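Local coordinates for CurJ (PDB 5TZ6), which catalyses vinylogous dehydration as the dehydratase domain of a polyketide synthase module in curacin biosynthesis, at the interface of chains A and B. Coordinates in Å, arbitrary orientation; residue numbers count along the deposited sequence, not the author numbering. Chains: chain A/B, CurJ.

Contact 1: the interface of chains A and B. Residues chain A 16-19; chain B 14, 25, 27, 93.
A:Phe16 drives the CZ–CE2 end of its ring against B:Phe25, while B:Gln93 grips the A:Gln17 carbonyl and the A:Ser18 hydroxyl, the next two residues of chain A. The packed half is aromatic. The two phenylalanine side chains meet at about a right angle, with A:Phe16 CE2 3.4 Å above the face of the B:Phe25 ring, displaced toward its rim, and A:Phe16 CZ 3.2 Å from B:Phe25 CB. With CG anti to the backbone N (chi1 -179°), A:Phe16 extends from its strand into chain B, and its other flank, CD1 and CE1, slides past B:Glu27, whose OE1 lies 3.4 Å from A:Phe16 CE1.

Beside the ring, the B:Gln93 amide serves both chains. B:Gln93 NE2 donates to the A:Gln17 carbonyl O (3.1 Å) and to B:Glu27 OE1 (3.0 Å), both acceptors near the amide plane. B:Gln93 OE1 accepts from the A:Ser18 hydroxyl OG at 2.7 Å. These bonds fix the amide's rotation, and B:Glu27, engaged through its anti lone pair, is a second-shell residue of the same chain that helps to position it. A leucine in place of B:Gln93 would probably leave the A:Gln17 carbonyl and A:Ser18 hydroxyl without their mates and the B:Glu27 carboxylate freer to turn.

The margins are looser. A:Gln17 takes part through its backbone while its side chain points away, B:Gln14 OE1 merely brushes A:Phe16 CD1 at 3.6 Å, and A:Pro19 buries essentially nothing here. In the fold, chain A's strand 14-16 and the loop after it lie against strands 24-30 and 90-98 of chain B, near the middle of the two-fold dimer.

Contact 2: the interface of chains A and B. Residues chain A 27, 93, 110, 127-128; chain B 17-19.
B:Pro19 sets its ring carbons CG and CD over the notch between A:Ile128 and the CD1–CE1 rim of A:Phe110. The A:Ile128 and B:Pro19 side chains cross obliquely. The isoleucine's chi1 of -52° holds CG1 beside the backbone N and CG2 anti to it, which brings A:Ile128 CG2 within 3.3 Å of B:Pro19 CG, while the other branch carries CD1 toward B:Pro19 CD and, more distantly, the aliphatic CG of B:Gln17. A:Phe110 offers the CD1–CE1 side of its ring, A:Phe110 CE1 standing 3.5 Å from B:Pro19 CD.

The same phenylalanine has A:Gln93 CD at its edge, in the ring plane, linking this apolar patch to a polar one. There the A:Gln93 amide faces the B:Gln17 carbonyl and the B:Ser18 hydroxyl. A:Gln93 OE1 takes the hydroxyl of B:Ser18 OG at 2.6 Å, the donor tilted only 16° from the carbonyl plane. On the other corner A:Gln93 NE2 donates to B:Gln17 O at 3.1 Å, meeting that carbonyl with a larger tilt. A:Glu27 OE1 accepts from the same NE2 through its anti lone pair, helping to hold the amide in the orientation that suits both partners.

B:Gln17 extends its side chain beyond CG toward A:His127, but that histidine is poorly ordered and the approach is doubtful as a specific contact. A water bridges the carboxylate of A:Glu27 and the backbone of B:Gln17: it lies 3.0 Å from A:Glu27 OE1 and 3.3 Å from the backbone N of B:Gln17, on a nearly straight line with that N-H (167° at H).

Contact 1: the interface of chains A and B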
ATOM      1  N   PHE A  16      -3.594   0.036   2.360  1.00 68.90           N
ATOM      2  CA  PHE A  16      -2.685  -0.950   2.921  1.00 66.54           C
ATOM      3  C   PHE A  16      -2.929  -1.107   4.411  1.00 66.70           C
ATOM      4  O   PHE A  16      -3.007  -0.115   5.144  1.00 56.09           O
ATOM      5  CB  PHE A  16      -1.218  -0.581   2.695  1.00 62.54           C
ATOM      6  CG  PHE A  16      -0.270  -1.602   3.240  1.00 66.44           C
ATOM      7  CD1 PHE A  16      -0.041  -2.784   2.558  1.00 71.19           C
ATOM      8  CD2 PHE A  16       0.350  -1.406   4.461  1.00 69.07           C
ATOM      9  CE1 PHE A  16       0.817  -3.744   3.068  1.00 77.14           C
ATOM     10  CE2 PHE A  16       1.207  -2.358   4.978  1.00 71.16           C
ATOM     11  CZ  PHE A  16       1.441  -3.530   4.281  1.00 74.66           C
ATOM     12  N   GLN A  17      -3.026  -2.360   4.847  1.00 65.93           N
ATOM     13  CA  GLN A  17      -2.997  -2.690   6.260  1.00 74.54           C
ATOM     14  C   GLN A  17      -2.347  -4.053   6.421  1.00 71.66           C
ATOM     15  O   GLN A  17      -2.255  -4.834   5.470  1.00 70.42           O
ATOM     16  CB  GLN A  17      -4.396  -2.654   6.883  1.00 84.45           C
ATOM     17  CG  GLN A  17      -5.376  -3.653   6.322  1.00 92.54           C
ATOM     18  CD  GLN A  17      -6.747  -3.504   6.948  1.00101.44           C
ATOM     19  OE1 GLN A  17      -7.715  -3.149   6.273  1.00107.46           O
ATOM     20  NE2 GLN A  17      -6.837  -3.774   8.246  1.00 97.32           N
ATOM     21  N   SER A  18      -1.883  -4.323   7.643  1.00 76.09           N
ATOM     22  CA  SER A  18      -1.080  -5.501   7.931  1.00 79.22           C
ATOM     23  C   SER A  18      -1.277  -5.928   9.375  1.00 80.46           C
ATOM     24  O   SER A  18      -1.411  -5.065  10.257  1.00 76.83           O
ATOM     25  CB  SER A  18       0.408  -5.235   7.670  1.00 77.76           C
ATOM     26  OG  SER A  18       1.207  -6.342   8.051  1.00 74.81           O
ATOM     27  N   PRO A  19      -1.308  -7.236   9.648  1.00 83.20           N
ATOM     28  CA  PRO A  19      -1.342  -7.708  11.040  1.00 88.37           C
ATOM     29  C   PRO A  19      -0.197  -7.169  11.885  1.00 92.06           C
ATOM     30  O   PRO A  19      -0.284  -7.165  13.117  1.00 98.35           O
ATOM     31  CB  PRO A  19      -1.253  -9.232  10.894  1.00 91.56           C
ATOM     32  CG  PRO A  19      -1.765  -9.514   9.528  1.00 92.13           C
ATOM     33  CD  PRO A  19      -1.352  -8.346   8.682  1.00 85.16           C
TER
ATOM     34  N   GLN B  14       2.794  -4.927  -4.753  1.00 96.02           N
ATOM     35  CA  GLN B  14       2.938  -3.542  -4.332  1.00 83.44           C
ATOM     36  C   GLN B  14       3.975  -3.422  -3.224  1.00 82.45           C
ATOM     37  O   GLN B  14       4.275  -4.382  -2.517  1.00 86.33           O
ATOM     38  CB  GLN B  14       1.588  -2.974  -3.871  1.00 87.80           C
ATOM     39  CG  GLN B  14       1.121  -3.488  -2.519  1.00101.82           C
ATOM     40  CD  GLN B  14      -0.195  -2.870  -2.078  1.00110.80           C
ATOM     41  OE1 GLN B  14      -0.290  -2.276  -1.002  1.00105.79           O
ATOM     42  NE2 GLN B  14      -1.223  -3.019  -2.907  1.00120.14           N
ATOM     43  N   PHE B  25       6.978  -2.503   3.746  1.00 65.42           N
ATOM     44  CA  PHE B  25       6.076  -3.607   3.468  1.00 68.66           C
ATOM     45  C   PHE B  25       6.115  -3.942   1.989  1.00 71.39           C
ATOM     46  O   PHE B  25       6.144  -3.046   1.143  1.00 76.03           O
ATOM     47  CB  PHE B  25       4.642  -3.273   3.877  1.00 65.58           C
ATOM     48  CG  PHE B  25       4.470  -3.045   5.347  1.00 68.99           C
ATOM     49  CD1 PHE B  25       4.631  -1.783   5.889  1.00 69.51           C
ATOM     50  CD2 PHE B  25       4.140  -4.092   6.187  1.00 74.26           C
ATOM     51  CE1 PHE B  25       4.468  -1.571   7.242  1.00 77.31           C
ATOM     52  CE2 PHE B  25       3.975  -3.888   7.541  1.00 83.65           C
ATOM     53  CZ  PHE B  25       4.140  -2.625   8.070  1.00 80.12           C
ATOM     54  N   GLU B  27       3.857  -6.514  -0.669  1.00 78.29           N
ATOM     55  CA  GLU B  27       2.599  -7.236  -0.703  1.00 80.79           C
ATOM     56  C   GLU B  27       2.473  -7.969  -2.025  1.00 86.60           C
ATOM     57  O   GLU B  27       2.773  -7.419  -3.094  1.00 88.22           O
ATOM     58  CB  GLU B  27       1.407  -6.298  -0.497  1.00 86.50           C
ATOM     59  CG  GLU B  27       0.091  -7.033  -0.341  1.00 99.73           C
ATOM     60  CD  GLU B  27      -1.043  -6.119   0.072  1.00109.33           C
ATOM     61  OE1 GLU B  27      -1.199  -5.885   1.291  1.00108.62           O
ATOM     62  OE2 GLU B  27      -1.776  -5.637  -0.819  1.00109.77           O
ATOM     63  N   GLN B  93       2.866 -10.994   2.791  1.00 82.06           N
ATOM     64  CA  GLN B  93       3.567  -9.743   3.019  1.00 79.33           C
ATOM     65  C   GLN B  93       4.953 -10.022   3.569  1.00 81.15           C
ATOM     66  O   GLN B  93       5.139 -10.921   4.398  1.00 85.90           O
ATOM     67  CB  GLN B  93       2.804  -8.834   3.987  1.00 80.56           C
ATOM     68  CG  GLN B  93       1.468  -8.338   3.462  1.00 83.85           C
ATOM     69  CD  GLN B  93       0.719  -7.516   4.491  1.00 80.91           C
ATOM     70  OE1 GLN B  93       0.937  -7.667   5.695  1.00 73.57           O
ATOM     71  NE2 GLN B  93      -0.163  -6.634   4.024  1.00 77.18           N
TER

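Contact 2: the interface of chains A and B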
ATOM      1  N   GLU A  27      -3.293   5.613   0.236  1.00 56.47           N
ATOM      2  CA  GLU A  27      -2.274   6.270  -0.566  1.00 67.77           C
ATOM      3  C   GLU A  27      -2.870   6.740  -1.882  1.00 74.08           C
ATOM      4  O   GLU A  27      -3.633   6.014  -2.535  1.00 80.43           O
ATOM      5  CB  GLU A  27      -1.084   5.340  -0.841  1.00 78.18           C
ATOM      6  CG  GLU A  27       0.080   6.033  -1.530  1.00 93.18           C
ATOM      7  CD  GLU A  27       1.314   5.156  -1.623  1.00109.87           C
ATOM      8  OE1 GLU A  27       2.099   5.126  -0.651  1.00120.80           O
ATOM      9  OE2 GLU A  27       1.502   4.500  -2.671  1.00116.24           O
ATOM     10  N   GLN A  93      -0.937  10.505   1.891  1.00 52.52           N
ATOM     11  CA  GLN A  93      -1.364   9.350   2.662  1.00 50.54           C
ATOM     12  C   GLN A  93      -2.309   9.791   3.767  1.00 56.02           C
ATOM     13  O   GLN A  93      -2.135  10.863   4.363  1.00 47.78           O
ATOM     14  CB  GLN A  93      -0.184   8.608   3.276  1.00 45.12           C
ATOM     15  CG  GLN A  93       0.754   7.960   2.285  1.00 46.08           C
ATOM     16  CD  GLN A  93       1.928   7.306   2.984  1.00 56.54           C
ATOM     17  OE1 GLN A  93       2.290   7.694   4.096  1.00 60.60           O
ATOM     18  NE2 GLN A  93       2.513   6.295   2.351  1.00 60.02           N
ATOM     19  N   PHE A 110       4.285  13.931   0.808  1.00 57.35           N
ATOM     20  CA  PHE A 110       5.728  13.966   0.602  1.00 59.31           C
ATOM     21  C   PHE A 110       6.011  13.747  -0.879  1.00 57.79           C
ATOM     22  O   PHE A 110       5.149  13.278  -1.630  1.00 68.43           O
ATOM     23  CB  PHE A 110       6.454  12.914   1.456  1.00 67.30           C
ATOM     24  CG  PHE A 110       5.923  11.509   1.296  1.00 70.09           C
ATOM     25  CD1 PHE A 110       4.935  11.027   2.142  1.00 71.29           C
ATOM     26  CD2 PHE A 110       6.418  10.669   0.309  1.00 73.04           C
ATOM     27  CE1 PHE A 110       4.444   9.733   2.004  1.00 65.56           C
ATOM     28  CE2 PHE A 110       5.935   9.376   0.167  1.00 71.64           C
ATOM     29  CZ  PHE A 110       4.947   8.909   1.016  1.00 68.15           C
ATOM     30  N   HIS A 127      15.055   5.880   2.738  1.00142.85           N
ATOM     31  CA  HIS A 127      13.605   5.977   2.851  1.00136.20           C
ATOM     32  C   HIS A 127      13.145   7.437   2.759  1.00136.32           C
ATOM     33  O   HIS A 127      13.764   8.249   2.070  1.00143.78           O
ATOM     34  CB  HIS A 127      13.125   5.337   4.161  1.00132.78           C
ATOM     35  CG  HIS A 127      13.388   6.169   5.379  1.00131.94           C
ATOM     36  ND1 HIS A 127      14.530   6.925   5.534  1.00136.48           N
ATOM     37  CD2 HIS A 127      12.641   6.385   6.488  1.00125.77           C
ATOM     38  CE1 HIS A 127      14.482   7.560   6.692  1.00131.22           C
ATOM     39  NE2 HIS A 127      13.346   7.250   7.290  1.00126.01           N
ATOM     40  N   ILE A 128      12.054   7.760   3.455  1.00134.80           N
ATOM     41  CA  ILE A 128      11.466   9.095   3.458  1.00131.58           C
ATOM     42  C   ILE A 128      11.922   9.843   4.702  1.00132.41           C
ATOM     43  O   ILE A 128      12.214   9.245   5.743  1.00135.07           O
ATOM     44  CB  ILE A 128       9.928   9.008   3.390  1.00121.83           C
ATOM     45  CG1 ILE A 128       9.506   8.128   2.211  1.00125.66           C
ATOM     46  CG2 ILE A 128       9.319  10.399   3.291  1.00115.29           C
ATOM     47  CD1 ILE A 128       8.107   7.574   2.330  1.00122.68           C
TER
ATOM     48  N   GLN B  17       5.645   2.143   2.036  1.00 68.15           N
ATOM     49  CA  GLN B  17       6.342   2.708   3.178  1.00 72.15           C
ATOM     50  C   GLN B  17       5.792   4.103   3.433  1.00 68.78           C
ATOM     51  O   GLN B  17       5.164   4.709   2.562  1.00 65.03           O
ATOM     52  CB  GLN B  17       7.859   2.735   2.964  1.00 80.54           C
ATOM     53  CG  GLN B  17       8.327   3.619   1.832  1.00 85.69           C
ATOM     54  CD  GLN B  17       9.824   3.529   1.632  1.00 98.99           C
ATOM     55  OE1 GLN B  17      10.298   3.080   0.588  1.00103.13           O
ATOM     56  NE2 GLN B  17      10.580   3.935   2.646  1.00103.36           N
ATOM     57  N   SER B  18       6.020   4.601   4.650  1.00 67.50           N
ATOM     58  CA  SER B  18       5.429   5.856   5.095  1.00 64.20           C
ATOM     59  C   SER B  18       6.312   6.526   6.138  1.00 68.63           C
ATOM     60  O   SER B  18       6.867   5.836   7.007  1.00 67.24           O
ATOM     61  CB  SER B  18       4.029   5.632   5.677  1.00 59.55           C
ATOM     62  OG  SER B  18       3.505   6.829   6.230  1.00 60.55           O
ATOM     63  N   PRO B  19       6.436   7.848   6.102  1.00 68.46           N
ATOM     64  CA  PRO B  19       7.157   8.551   7.171  1.00 66.97           C
ATOM     65  C   PRO B  19       6.614   8.230   8.555  1.00 71.18           C
ATOM     66  O   PRO B  19       7.306   8.429   9.559  1.00 75.27           O
ATOM     67  CB  PRO B  19       6.954  10.028   6.815  1.00 68.16           C
ATOM     68  CG  PRO B  19       6.705  10.026   5.348  1.00 70.46           C
ATOM     69  CD  PRO B  19       5.964   8.763   5.052  1.00 65.49           C
TER
HETATM   70  O   HOH W   1       4.731   3.749  -0.643  1.00116.68           O

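Contact 1 and contact 2, whose C-alpha centres lie about 14 Å apart, sample two patches of one two-fold symmetric interface. Residues 17-19 of one chain and residues 27 and 93 of the other appear in both with the chains exchanged, so the glutamine clasp occurs twice. Contact 1 adds the phenylalanine packing of residues 16 and 25, whereas contact 2 adds the packing of Pro19 on residues 110 and 128; each has its twin with the chains exchanged. Reciprocal use of the N-terminal segment fits a paired arrangement of dehydratase domains, as expected in a dimeric synthase, though the structure alone does not prove it.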